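Local coordinates for protein signal recognition particle receptor FtsY (Sulfolobus acidocaldarius, PDB 5L3S) that serves as the docking receptor for the signal recognition particle, combining a helical bundle domain with a nucleotide-binding domain of the P-loop class, at residues Lys87-Glu92 and Val270-Val275; Thr115-Lys120 and Ile246-Asp251; Asp21-Val26 and Asn54-Lys59. All coordinates share one frame; numbering follows the deposited sequence.

Contact 1. Residues Lys87-Glu92 and Val270-Val275; sequences KTDLIE and VVYMGV. With GNP (phosphoaminophosphonic acid-guanylate ester), chain R.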
loop_
_atom_site.group_PDB
_atom_site.type_symbol
_atom_site.label_atom_id
_atom_site.label_comp_id
_atom_site.label_asym_id
_atom_site.label_seq_id
_atom_site.Cartn_x
_atom_site.Cartn_y
_atom_site.Cartn_z
ATOM N N LYS B 87 18.315 -1.480 -16.825
ATOM C CA LYS B 87 18.170 -1.549 -18.274
ATOM C C LYS B 87 18.400 -0.161 -18.851
ATOM O O LYS B 87 18.660 0.791 -18.111
ATOM C CB LYS B 87 16.760 -2.013 -18.646
ATOM C CG LYS B 87 16.355 -3.352 -18.053
ATOM C CD LYS B 87 17.224 -4.483 -18.577
ATOM C CE LYS B 87 16.497 -5.816 -18.479
ATOM N NZ LYS B 87 15.839 -6.004 -17.153
ATOM N N THR B 88 18.280 -0.047 -20.168
ATOM C CA THR B 88 18.388 1.245 -20.837
ATOM C C THR B 88 17.345 2.223 -20.303
ATOM O O THR B 88 16.212 1.839 -20.003
ATOM C CB THR B 88 18.212 1.099 -22.363
ATOM O OG1 THR B 88 19.131 0.116 -22.853
ATOM C CG2 THR B 88 18.476 2.422 -23.067
ATOM N N ASP B 89 17.741 3.487 -20.173
ATOM C CA ASP B 89 16.832 4.544 -19.740
ATOM C C ASP B 89 15.610 4.606 -20.655
ATOM O O ASP B 89 15.743 4.493 -21.876
ATOM C CB ASP B 89 17.568 5.884 -19.744
ATOM C CG ASP B 89 16.661 7.046 -19.405
ATOM O OD1 ASP B 89 16.258 7.164 -18.229
ATOM O OD2 ASP B 89 16.359 7.847 -20.311
ATOM N N LEU B 90 14.429 4.802 -20.070
ATOM C CA LEU B 90 13.179 4.704 -20.823
ATOM C C LEU B 90 13.060 5.752 -21.919
ATOM O O LEU B 90 12.554 5.474 -23.004
ATOM C CB LEU B 90 11.968 4.795 -19.890
ATOM C CG LEU B 90 10.605 4.756 -20.583
ATOM C CD1 LEU B 90 10.440 3.461 -21.372
ATOM C CD2 LEU B 90 9.489 4.909 -19.578
ATOM N N ILE B 91 13.506 6.965 -21.629
ATOM C CA ILE B 91 13.430 8.026 -22.620
ATOM C C ILE B 91 14.348 7.706 -23.797
ATOM O O ILE B 91 13.970 7.897 -24.953
ATOM C CB ILE B 91 13.749 9.396 -21.998
ATOM C CG1 ILE B 91 12.635 9.785 -21.022
ATOM C CG2 ILE B 91 13.896 10.463 -23.080
ATOM C CD1 ILE B 91 13.096 10.706 -19.924
ATOM N N GLU B 92 15.534 7.178 -23.504
ATOM C CA GLU B 92 16.456 6.784 -24.566
ATOM C C GLU B 92 15.851 5.640 -25.377
ATOM O O GLU B 92 15.976 5.619 -26.604
ATOM C CB GLU B 92 17.838 6.404 -24.004
ATOM C CG GLU B 92 18.798 5.839 -25.048
ATOM C CD GLU B 92 20.080 5.297 -24.440
ATOM O OE1 GLU B 92 20.402 5.673 -23.290
ATOM O OE2 GLU B 92 20.764 4.488 -25.107
ATOM N N VAL B 270 13.341 -1.505 -10.898
ATOM C CA VAL B 270 12.551 -0.325 -10.623
ATOM C C VAL B 270 13.136 0.774 -11.487
ATOM O O VAL B 270 14.354 0.973 -11.481
ATOM C CB VAL B 270 12.669 0.086 -9.148
ATOM C CG1 VAL B 270 11.906 1.388 -8.891
ATOM C CG2 VAL B 270 12.163 -1.035 -8.228
ATOM N N VAL B 271 12.301 1.470 -12.258
ATOM C CA VAL B 271 12.823 2.520 -13.142
ATOM C C VAL B 271 12.600 3.938 -12.597
ATOM O O VAL B 271 13.407 4.833 -12.844
ATOM C CB VAL B 271 12.278 2.402 -14.592
ATOM C CG1 VAL B 271 12.930 1.233 -15.311
ATOM C CG2 VAL B 271 10.744 2.271 -14.579
ATOM N N TYR B 272 11.512 4.147 -11.861
ATOM C CA TYR B 272 11.269 5.449 -11.251
ATOM C C TYR B 272 10.650 5.279 -9.879
ATOM O O TYR B 272 10.124 4.228 -9.558
ATOM C CB TYR B 272 10.310 6.291 -12.101
ATOM C CG TYR B 272 10.820 6.581 -13.467
ATOM C CD1 TYR B 272 11.726 7.605 -13.678
ATOM C CD2 TYR B 272 10.416 5.822 -14.554
ATOM C CE1 TYR B 272 12.223 7.880 -14.935
ATOM C CE2 TYR B 272 10.916 6.075 -15.823
ATOM C CZ TYR B 272 11.815 7.109 -16.007
ATOM O OH TYR B 272 12.313 7.376 -17.259
ATOM N N MET B 273 10.726 6.329 -9.069
ATOM C CA MET B 273 10.001 6.352 -7.813
ATOM C C MET B 273 9.137 7.606 -7.694
ATOM O O MET B 273 9.591 8.718 -7.976
ATOM C CB MET B 273 10.979 6.274 -6.649
ATOM C CG MET B 273 11.595 4.882 -6.480
ATOM S SD MET B 273 12.857 4.974 -5.239
ATOM C CE MET B 273 13.913 6.158 -6.064
ATOM N N GLY B 274 7.901 7.412 -7.258
ATOM C CA GLY B 274 7.007 8.512 -6.953
ATOM C C GLY B 274 7.257 9.024 -5.554
ATOM O O GLY B 274 7.363 8.252 -4.612
ATOM N N VAL B 275 7.394 10.334 -5.419
ATOM C CA VAL B 275 7.712 10.912 -4.127
ATOM C C VAL B 275 6.771 12.062 -3.761
ATOM O O VAL B 275 7.166 13.002 -3.086
ATOM C CB VAL B 275 9.182 11.406 -4.093
ATOM C CG1 VAL B 275 10.144 10.226 -4.166
ATOM C CG2 VAL B 275 9.437 12.367 -5.237
HETATM P PG GNP R . -7.187 2.875 -8.854
HETATM O O1G GNP R . -7.313 3.308 -10.296
HETATM O O2G GNP R . -8.496 3.014 -8.089
HETATM O O3G GNP R . -6.745 1.440 -8.668
HETATM N N3B GNP R . -6.111 3.816 -8.134
HETATM P PB GNP R . -4.678 4.149 -8.827
HETATM O O1B GNP R . -4.889 4.624 -10.194
HETATM O O2B GNP R . -3.820 2.957 -8.738
HETATM O O3A GNP R . -4.087 5.255 -7.980
HETATM P PA GNP R . -4.330 6.770 -8.028
HETATM O O1A GNP R . -3.507 7.402 -9.111
HETATM O O2A GNP R . -5.793 7.081 -8.025
HETATM O "O5'" GNP R . -3.671 7.317 -6.714
HETATM C "C5'" GNP R . -4.189 6.995 -5.383
HETATM C "C4'" GNP R . -3.755 8.080 -4.413
HETATM O "O4'" GNP R . -2.306 7.988 -4.149
HETATM C "C3'" GNP R . -3.988 9.491 -4.915
HETATM O "O3'" GNP R . -4.328 10.311 -3.812
HETATM C "C2'" GNP R . -2.610 9.900 -5.464
HETATM O "O2'" GNP R . -2.437 11.306 -5.428
HETATM C "C1'" GNP R . -1.741 9.257 -4.372
HETATM N N9 GNP R . -0.358 9.056 -4.803
HETATM C C8 GNP R . 0.104 8.460 -5.945
HETATM N N7 GNP R . 1.422 8.419 -6.026
HETATM C C5 GNP R . 1.834 9.028 -4.843
HETATM C C6 GNP R . 3.136 9.281 -4.360
HETATM O O6 GNP R . 4.196 9.006 -4.939
HETATM N N1 GNP R . 3.125 9.935 -3.124
HETATM C C2 GNP R . 1.970 10.270 -2.434
HETATM N N2 GNP R . 2.104 10.887 -1.261
HETATM N N3 GNP R . 0.745 10.034 -2.886
HETATM C C4 GNP R . 0.755 9.423 -4.087
HETATM O O HOH W 1 14.180 4.421 -17.212
#
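Leu90 and Tyr272 carry this contact, their side chains crossing at about a right angle. The phenol oxygen reaches the base of the leucine, with Tyr272 OH 3.7 Å from Leu90 CB, while the CD2 branch lies at the ring edge, near its plane, with Leu90 CD2 4.2 Å from Tyr272 CE2. Asp89 and Ile91 border the same oxygen more loosely: Asp89 OD1 stands 4.1 Å from Tyr272 OH, and the carboxylate is turned 73° from the ring plane. One water joins the two sides, accepting from Leu90 N at 2.9 Å and making a weak bond of 3.5 Å to Tyr272 OH, which gives an indirect polar link where the hydroxyl meets the helix start. Tyr272 keeps CG beside its own backbone N (chi1 -61°), and from there the ring carries its hydroxyl out to the start of helix 90-96. That start is set by Asp89, the N-cap, whose OD2 accepts weak capping bonds from Ile91 N and Glu92 N. Around Tyr272, Ile246 of the neighbouring strand and Met124 of helix 114-127 also pack, and Ile91 touches Met124 too. At the far end of the strand the backbone meets the ligand, Gly274 C lying 3.1 Å from O6 of GNP. Strand 270-274 thus touches the start of a short helix through the side chain of Tyr272, in its middle, and reaches the guanine with its C-terminal end, within the mainly parallel sheet, flanked by helices, of a P-loop nucleotide-binding domain.

Contact 2. Residues Thr115-Lys120 and Ile246-Asp251; sequences TTTIAK and ILTKVD. With MG (magnesium ion), chain S; GNP (phosphoaminophosphonic acid-guanylate ester), chain R.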
loop_
_atom_site.group_PDB
_atom_site.type_symbol
_atom_site.label_atom_id
_atom_site.label_comp_id
_atom_site.label_asym_id
_atom_site.label_seq_id
_atom_site.Cartn_x
_atom_site.Cartn_y
_atom_site.Cartn_z
ATOM N N THR B 115 -2.883 5.919 -12.011
ATOM C CA THR B 115 -3.434 7.097 -12.685
ATOM C C THR B 115 -2.584 8.340 -12.448
ATOM O O THR B 115 -2.238 9.070 -13.379
ATOM C CB THR B 115 -4.907 7.314 -12.249
ATOM O OG1 THR B 115 -5.693 6.184 -12.668
ATOM C CG2 THR B 115 -5.472 8.602 -12.816
ATOM N N THR B 116 -2.198 8.557 -11.200
ATOM C CA THR B 116 -1.345 9.699 -10.869
ATOM C C THR B 116 0.071 9.551 -11.467
ATOM O O THR B 116 0.677 10.529 -11.906
ATOM C CB THR B 116 -1.273 9.880 -9.331
ATOM O OG1 THR B 116 -2.614 9.928 -8.806
ATOM C CG2 THR B 116 -0.541 11.173 -8.968
ATOM N N THR B 117 0.587 8.325 -11.491
ATOM C CA THR B 117 1.918 8.071 -12.054
ATOM C C THR B 117 1.923 8.335 -13.562
ATOM O O THR B 117 2.891 8.845 -14.124
ATOM C CB THR B 117 2.385 6.630 -11.741
ATOM O OG1 THR B 117 2.464 6.461 -10.315
ATOM C CG2 THR B 117 3.779 6.358 -12.364
ATOM N N ILE B 118 0.818 8.016 -14.222
ATOM C CA ILE B 118 0.698 8.325 -15.641
ATOM C C ILE B 118 0.831 9.825 -15.903
ATOM O O ILE B 118 1.552 10.248 -16.814
ATOM C CB ILE B 118 -0.603 7.754 -16.218
ATOM C CG1 ILE B 118 -0.394 6.275 -16.515
ATOM C CG2 ILE B 118 -1.005 8.492 -17.491
ATOM C CD1 ILE B 118 -1.654 5.578 -16.907
ATOM N N ALA B 119 0.192 10.630 -15.063
ATOM C CA ALA B 119 0.315 12.081 -15.159
ATOM C C ALA B 119 1.762 12.566 -14.984
ATOM O O ALA B 119 2.214 13.471 -15.688
ATOM C CB ALA B 119 -0.608 12.747 -14.140
ATOM N N LYS B 120 2.486 11.981 -14.034
ATOM C CA LYS B 120 3.883 12.339 -13.834
ATOM C C LYS B 120 4.725 11.942 -15.044
ATOM O O LYS B 120 5.654 12.659 -15.426
ATOM C CB LYS B 120 4.453 11.628 -12.591
ATOM C CG LYS B 120 3.738 11.954 -11.283
ATOM C CD LYS B 120 4.364 11.160 -10.140
ATOM C CE LYS B 120 3.612 11.374 -8.827
ATOM N NZ LYS B 120 4.328 10.691 -7.695
ATOM N N ILE B 246 7.408 0.817 -11.270
ATOM C CA ILE B 246 7.510 2.114 -10.617
ATOM C C ILE B 246 6.968 1.968 -9.185
ATOM O O ILE B 246 5.881 1.435 -8.986
ATOM C CB ILE B 246 6.753 3.216 -11.413
ATOM C CG1 ILE B 246 7.493 3.504 -12.735
ATOM C CG2 ILE B 246 6.611 4.496 -10.577
ATOM C CD1 ILE B 246 6.747 4.475 -13.691
ATOM N N LEU B 247 7.752 2.417 -8.205
ATOM C CA LEU B 247 7.360 2.371 -6.792
ATOM C C LEU B 247 6.827 3.728 -6.378
ATOM O O LEU B 247 7.499 4.741 -6.592
ATOM C CB LEU B 247 8.589 2.070 -5.920
ATOM C CG LEU B 247 9.322 0.753 -6.129
ATOM C CD1 LEU B 247 10.393 0.582 -5.043
ATOM C CD2 LEU B 247 8.324 -0.385 -6.080
ATOM N N THR B 248 5.644 3.759 -5.760
ATOM C CA THR B 248 5.021 5.027 -5.377
ATOM C C THR B 248 5.067 5.299 -3.869
ATOM O O THR B 248 5.348 4.401 -3.074
ATOM C CB THR B 248 3.529 5.028 -5.764
ATOM O OG1 THR B 248 2.877 3.966 -5.062
ATOM C CG2 THR B 248 3.356 4.823 -7.290
ATOM N N LYS B 249 4.774 6.546 -3.496
ATOM C CA LYS B 249 4.555 6.931 -2.109
ATOM C C LYS B 249 5.797 6.761 -1.252
ATOM O O LYS B 249 5.704 6.530 -0.058
ATOM C CB LYS B 249 3.365 6.161 -1.505
ATOM C CG LYS B 249 2.074 6.306 -2.311
ATOM C CD LYS B 249 0.938 5.417 -1.740
ATOM C CE LYS B 249 -0.192 5.259 -2.797
ATOM N NZ LYS B 249 -1.244 4.275 -2.370
ATOM N N VAL B 250 6.962 6.885 -1.881
ATOM C CA VAL B 250 8.234 6.740 -1.183
ATOM C C VAL B 250 8.386 7.898 -0.195
ATOM O O VAL B 250 9.091 7.793 0.816
ATOM C CB VAL B 250 9.384 6.662 -2.215
ATOM C CG1 VAL B 250 10.738 6.829 -1.563
ATOM C CG2 VAL B 250 9.299 5.334 -2.963
ATOM N N ASP B 251 7.661 8.989 -0.457
ATOM C CA ASP B 251 7.691 10.145 0.449
ATOM C C ASP B 251 7.016 9.880 1.811
ATOM O O ASP B 251 7.131 10.696 2.723
ATOM C CB ASP B 251 7.085 11.393 -0.210
ATOM C CG ASP B 251 5.692 11.141 -0.786
ATOM O OD1 ASP B 251 5.496 10.188 -1.578
ATOM O OD2 ASP B 251 4.771 11.897 -0.427
HETATM MG MG MG S . -6.592 4.701 -11.418
HETATM P PG GNP R . -7.187 2.875 -8.854
HETATM O O1G GNP R . -7.313 3.308 -10.296
HETATM O O2G GNP R . -8.496 3.014 -8.089
HETATM O O3G GNP R . -6.745 1.440 -8.668
HETATM N N3B GNP R . -6.111 3.816 -8.134
HETATM P PB GNP R . -4.678 4.149 -8.827
HETATM O O1B GNP R . -4.889 4.624 -10.194
HETATM O O2B GNP R . -3.820 2.957 -8.738
HETATM O O3A GNP R . -4.087 5.255 -7.980
HETATM P PA GNP R . -4.330 6.770 -8.028
HETATM O O1A GNP R . -3.507 7.402 -9.111
HETATM O O2A GNP R . -5.793 7.081 -8.025
HETATM O "O5'" GNP R . -3.671 7.317 -6.714
HETATM C "C5'" GNP R . -4.189 6.995 -5.383
HETATM C "C4'" GNP R . -3.755 8.080 -4.413
HETATM O "O4'" GNP R . -2.306 7.988 -4.149
HETATM C "C3'" GNP R . -3.988 9.491 -4.915
HETATM O "O3'" GNP R . -4.328 10.311 -3.812
HETATM C "C2'" GNP R . -2.610 9.900 -5.464
HETATM O "O2'" GNP R . -2.437 11.306 -5.428
HETATM C "C1'" GNP R . -1.741 9.257 -4.372
HETATM N N9 GNP R . -0.358 9.056 -4.803
HETATM C C8 GNP R . 0.104 8.460 -5.945
HETATM N N7 GNP R . 1.422 8.419 -6.026
HETATM C C5 GNP R . 1.834 9.028 -4.843
HETATM C C6 GNP R . 3.136 9.281 -4.360
HETATM O O6 GNP R . 4.196 9.006 -4.939
HETATM N N1 GNP R . 3.125 9.935 -3.124
HETATM C C2 GNP R . 1.970 10.270 -2.434
HETATM N N2 GNP R . 2.104 10.887 -1.261
HETATM N N3 GNP R . 0.745 10.034 -2.886
HETATM C C4 GNP R . 0.755 9.423 -4.087
HETATM O O HOH W 2 -5.715 3.481 -12.849
HETATM O O HOH W 3 -7.238 6.293 -10.269
HETATM O O HOH W 4 -8.372 4.878 -12.501
#
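O6 of GNP is gripped from both segments: Lys249 N donates to O6 at 2.9 Å (N-H...O 155°), and Lys120 NZ adds a weak bond to O6 at 3.2 Å. Lys120 gets there on a chain extended beyond CG, and its ammonium also bonds the backbone oxygens of Gly276 and Asp281, which fix its position. Asp251 takes the adjoining N-H groups of the same guanine edge with both carboxylate oxygens, OD1 taking N1 of GNP at 2.8 Å and OD2 taking N2 of GNP at 3.0 Å. Lys249 CG lies over a face of the base, while its NZ forms a salt bridge with Asp222. Thr248, Lys249 and Asp251 belong to the TKxD signature of SRP-type nucleotide-binding proteins. At the phosphate end, Thr116 holds O1A twice, through its hydroxyl and through Thr116 N at 2.7 Å. Thr115 OG1 binds magnesium at 2.1 Å, and two GNP oxygens, O1G and O1B, with three waters complete six ligands, as expected where a P-loop runs into its helix. The two segments themselves meet through Thr117. With OG1 beside its backbone N (chi1 -61°), the hydroxyl bonds back to Gly113 O, and the methyl faces the strand: Thr117 CG2 meets Ile246 CD1 tip to tip at 3.8 Å. On the other branch, Thr117 OG1 lies 3.6 Å from Thr248 CG2; the hydroxyl of Thr248 bonds Val112 O. Helix 114-127 therefore lies against strand 244-248, which runs between strands 216-222 and 270-274, while helix 144-155 packs on Thr115 and Ala119.

Contact 3. Residues Asp21-Val26 and Asn54-Lys59; sequences DDLNDV and NLIGKK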
loop_
_atom_site.group_PDB
_atom_site.type_symbol
_atom_site.label_atom_id
_atom_site.label_comp_id
_atom_site.label_asym_id
_atom_site.label_seq_id
_atom_site.Cartn_x
_atom_site.Cartn_y
_atom_site.Cartn_z
ATOM N N ASP B 21 31.313 -17.220 14.191
ATOM C CA ASP B 21 31.176 -16.568 15.490
ATOM C C ASP B 21 31.487 -15.070 15.447
ATOM O O ASP B 21 30.922 -14.292 16.218
ATOM C CB ASP B 21 32.078 -17.272 16.510
ATOM C CG ASP B 21 32.075 -16.594 17.863
ATOM O OD1 ASP B 21 33.090 -15.952 18.212
ATOM O OD2 ASP B 21 31.059 -16.704 18.578
ATOM N N ASP B 22 32.382 -14.669 14.549
ATOM C CA ASP B 22 32.703 -13.257 14.365
ATOM C C ASP B 22 31.516 -12.482 13.775
ATOM O O ASP B 22 31.411 -11.270 13.956
ATOM C CB ASP B 22 33.902 -13.094 13.431
ATOM C CG ASP B 22 35.176 -13.720 13.986
ATOM O OD1 ASP B 22 35.495 -13.472 15.166
ATOM O OD2 ASP B 22 35.856 -14.458 13.241
ATOM N N LEU B 23 30.638 -13.187 13.066
ATOM C CA LEU B 23 29.608 -12.541 12.237
ATOM C C LEU B 23 28.228 -12.456 12.881
ATOM O O LEU B 23 27.379 -11.670 12.449
ATOM C CB LEU B 23 29.473 -13.282 10.906
ATOM C CG LEU B 23 30.698 -13.365 10.003
ATOM C CD1 LEU B 23 30.360 -14.059 8.702
ATOM C CD2 LEU B 23 31.253 -11.986 9.733
ATOM N N ASN B 24 27.999 -13.271 13.903
ATOM C CA ASN B 24 26.663 -13.429 14.472
ATOM C C ASN B 24 25.945 -12.150 14.907
ATOM O O ASN B 24 24.813 -11.902 14.492
ATOM C CB ASN B 24 26.689 -14.448 15.613
ATOM C CG ASN B 24 26.908 -15.863 15.112
ATOM O OD1 ASN B 24 26.609 -16.176 13.955
ATOM N ND2 ASN B 24 27.420 -16.728 15.978
ATOM N N ASP B 25 26.592 -11.348 15.745
ATOM C CA ASP B 25 25.978 -10.118 16.236
ATOM C C ASP B 25 25.627 -9.139 15.125
ATOM O O ASP B 25 24.536 -8.570 15.109
ATOM C CB ASP B 25 26.884 -9.422 17.248
ATOM C CG ASP B 25 26.936 -10.145 18.566
ATOM O OD1 ASP B 25 26.037 -10.976 18.813
ATOM O OD2 ASP B 25 27.868 -9.879 19.354
ATOM N N VAL B 26 26.555 -8.923 14.202
ATOM C CA VAL B 26 26.312 -7.943 13.152
ATOM C C VAL B 26 25.279 -8.441 12.134
ATOM O O VAL B 26 24.504 -7.648 11.585
ATOM C CB VAL B 26 27.627 -7.492 12.462
ATOM C CG1 VAL B 26 28.286 -8.650 11.731
ATOM C CG2 VAL B 26 27.355 -6.330 11.516
ATOM N N ASN B 54 29.995 -15.740 1.923
ATOM C CA ASN B 54 31.057 -15.022 1.235
ATOM C C ASN B 54 32.192 -14.670 2.187
ATOM O O ASN B 54 33.340 -14.562 1.773
ATOM C CB ASN B 54 30.521 -13.746 0.590
ATOM C CG ASN B 54 31.584 -13.004 -0.191
ATOM O OD1 ASN B 54 32.311 -12.174 0.356
ATOM N ND2 ASN B 54 31.689 -13.307 -1.479
ATOM N N LEU B 55 31.880 -14.494 3.465
ATOM C CA LEU B 55 32.879 -13.984 4.405
ATOM C C LEU B 55 33.582 -15.053 5.247
ATOM O O LEU B 55 34.726 -14.852 5.658
ATOM C CB LEU B 55 32.279 -12.893 5.296
ATOM C CG LEU B 55 31.932 -11.609 4.534
ATOM C CD1 LEU B 55 31.149 -10.640 5.399
ATOM C CD2 LEU B 55 33.203 -10.956 3.999
ATOM N N ILE B 56 32.904 -16.171 5.506
ATOM C CA ILE B 56 33.492 -17.239 6.300
ATOM C C ILE B 56 34.730 -17.731 5.569
ATOM O O ILE B 56 34.632 -18.253 4.462
ATOM C CB ILE B 56 32.550 -18.447 6.493
ATOM C CG1 ILE B 56 31.297 -18.054 7.269
ATOM C CG2 ILE B 56 33.271 -19.561 7.259
ATOM C CD1 ILE B 56 31.606 -17.337 8.514
ATOM N N GLY B 57 35.888 -17.533 6.182
ATOM C CA GLY B 57 37.138 -18.003 5.600
ATOM C C GLY B 57 38.008 -16.906 5.015
ATOM O O GLY B 57 39.191 -17.125 4.743
ATOM N N LYS B 58 37.428 -15.723 4.825
ATOM C CA LYS B 58 38.172 -14.585 4.292
ATOM C C LYS B 58 39.088 -13.987 5.350
ATOM O O LYS B 58 38.749 -13.957 6.528
ATOM C CB LYS B 58 37.227 -13.505 3.759
ATOM C CG LYS B 58 36.280 -13.969 2.661
ATOM C CD LYS B 58 37.011 -14.556 1.469
ATOM C CE LYS B 58 36.059 -14.807 0.304
ATOM N NZ LYS B 58 36.732 -15.545 -0.813
ATOM N N LYS B 59 40.258 -13.523 4.923
ATOM C CA LYS B 59 41.214 -12.914 5.838
ATOM C C LYS B 59 40.928 -11.428 6.008
ATOM O O LYS B 59 40.290 -10.810 5.158
ATOM C CB LYS B 59 42.643 -13.116 5.335
ATOM C CG LYS B 59 43.070 -14.567 5.221
ATOM C CD LYS B 59 44.472 -14.657 4.639
ATOM C CE LYS B 59 44.939 -16.096 4.513
ATOM N NZ LYS B 59 46.335 -16.176 3.988
#
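Leu23, near the start of helix 20-36, faces the point where helix 41-55 ends: Ile56 is the first residue to leave helical angles, and the two CA atoms stand 8.5 Å apart. A type II turn from Leu55 to Lys58 follows, closed by Lys58 N to Leu55 O at 3.0 Å, with Gly57 taking the positive phi (106°). The contact across the gap is wholly apolar and centres on one methyl. Leu23 CD1 meets Ile56 CD1 at 3.5 Å and lies 4.1 Å from Leu55 CB, so this branch touches both the last helical residue and the first one beyond it. The first bond of the Ile56 side chain points neither at nor away from segment 21-26, yet its second torsion (chi2 -51°) folds the CG1 branch and brings CD1 close to Leu23. Beyond the pair, helix 66-85 closes the core, with Val70 against Leu23 and Thr73 against Leu55. The turn is also pinned to the chain ahead of helix 20-36, since Gly57 and Lys58 share backbone bonds with Ile18. A leucine of one helix packed against the end of the next and the turn that follows it fits the helical bundle, or N domain, of SRP54-type proteins.

Contacts 1 and 2 share a sheet and a ligand: strands 270-274 and 244-248 are neighbours, and the two centres are about 12 Å apart. A probable hydrogen bond joins Gly274 N to Leu247 O at 2.8 Å, another runs from Val250 N to Gly274 O at 3.1 Å, and the ends of both segments, Gly274-Val275 and Thr248-Asp251, approach the guanine of GNP. Along the chain, contact 2 is nested inside the loop closed by contact 1. Contact 3 closes earlier in sequence and lies remote in the helical bundle, its centre about 36 Å from that of contact 1 and about 40 Å from that of contact 2, with nearest atoms about 23 Å away in both cases.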